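Local structure of diguanylate cyclase/phosphodiesterase (Caldicellulosiruptor saccharolyticus, 3MTK) at residues R143-L146 with A147-A151. The protein probably takes part in cyclic di-GMP turnover, this chain being the GGDEF domain of a longer protein that also carries an EAL domain. Residues are numbered along the deposited sequence; the frame is centred on the assembly and turned at random.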
# COMPACT_ATOMS: atom_id res chain seq x y z
N ARG A 143 2.50 5.34 12.58
CA ARG A 143 1.76 6.52 12.18
C ARG A 143 0.87 6.28 10.96
O ARG A 143 -0.24 6.81 10.89
CB ARG A 143 2.70 7.67 11.88
CG ARG A 143 1.97 8.97 11.68
CD ARG A 143 2.96 10.08 11.56
NE ARG A 143 3.89 10.05 12.68
CZ ARG A 143 5.06 10.68 12.68
NH1 ARG A 143 5.42 11.38 11.61
NH2 ARG A 143 5.86 10.61 13.73
N CYS A 144 1.36 5.50 10.01
CA CYS A 144 0.59 5.20 8.82
C CYS A 144 -0.59 4.35 9.20
O CYS A 144 -1.71 4.54 8.72
CB CYS A 144 1.42 4.43 7.81
SG CYS A 144 1.88 5.43 6.42
N ASP A 145 -0.33 3.41 10.09
CA ASP A 145 -1.35 2.51 10.56
C ASP A 145 -2.52 3.29 11.15
O ASP A 145 -3.68 2.98 10.87
CB ASP A 145 -0.76 1.57 11.61
CG ASP A 145 -1.70 0.45 11.98
OD1 ASP A 145 -2.01 -0.37 11.10
OD2 ASP A 145 -2.13 0.39 13.16
N LEU A 146 -2.21 4.32 11.94
CA LEU A 146 -3.26 5.13 12.58
C LEU A 146 -4.12 5.83 11.52
O LEU A 146 -5.34 5.86 11.62
CB LEU A 146 -2.64 6.18 13.50
CG LEU A 146 -3.18 6.35 14.93
CD1 LEU A 146 -2.49 7.56 15.58
CD2 LEU A 146 -4.69 6.55 14.93
N ALA A 147 -3.45 6.38 10.52
CA ALA A 147 -4.13 7.07 9.43
C ALA A 147 -5.09 6.12 8.72
O ALA A 147 -6.21 6.49 8.36
CB ALA A 147 -3.11 7.62 8.45
N LEU A 148 -4.65 4.89 8.52
CA LEU A 148 -5.47 3.89 7.84
C LEU A 148 -6.72 3.62 8.68
O LEU A 148 -7.83 3.54 8.16
CB LEU A 148 -4.65 2.62 7.65
CG LEU A 148 -5.23 1.54 6.76
CD1 LEU A 148 -5.73 2.14 5.44
CD2 LEU A 148 -4.13 0.49 6.52
N ILE A 149 -6.53 3.52 9.99
CA ILE A 149 -7.64 3.30 10.90
C ILE A 149 -8.62 4.48 10.78
O ILE A 149 -9.83 4.29 10.62
CB ILE A 149 -7.14 3.18 12.36
CG1 ILE A 149 -6.20 1.97 12.49
CG2 ILE A 149 -8.31 3.04 13.32
CD1 ILE A 149 -5.52 1.82 13.84
N LYS A 150 -8.10 5.69 10.85
CA LYS A 150 -8.94 6.89 10.75
C LYS A 150 -9.69 6.92 9.43
O LYS A 150 -10.82 7.42 9.36
CB LYS A 150 -8.08 8.15 10.87
CG LYS A 150 -7.23 8.23 12.14
CD LYS A 150 -8.09 8.37 13.39
CE LYS A 150 -7.23 8.56 14.64
NZ LYS A 150 -8.03 8.62 15.90
N ALA A 151 -9.07 6.39 8.39
CA ALA A 151 -9.67 6.38 7.07
C ALA A 151 -10.83 5.40 6.98
O ALA A 151 -11.84 5.68 6.33
CB ALA A 151 -8.61 6.06 6.00
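L146 and K150, one turn apart on helix 137-154, lie alongside each other and point the same way. The lysine's aliphatic stem does the touching: its CE sits 3.3 Å from CD2 of L146, a close carbon pair. Lysine suits this partly exposed spot because its methylenes can line the leucine while the ammonium group extends beyond them. CG of K150 lies beside the backbone N (chi1 -56°), 3.1 Å from O of L146, and a bend at chi2 carries the rest of the chain alongside the leucine. One residue earlier on each turn, D145 and I149 meet at an angle, OD2 of D145 3.7 Å from CD1 of I149; OD1 is held by a salt bridge to R87. Backbone bonds run from N of A147, L148, I149 and K150 to O of R143, C144, D145 and L146 respectively. On the inner side C144 and L148 pack on F41 of strand 37-44, and small A147 fits against F162, seating the helix on the central sheet. Replacing K150 by alanine would remove the methylenes beside CD2, and the outer side of L146 would probably turn more freely, though F162 still touches it. The helix thus buries small and aliphatic residues inward and mixes charged with aliphatic chains outward.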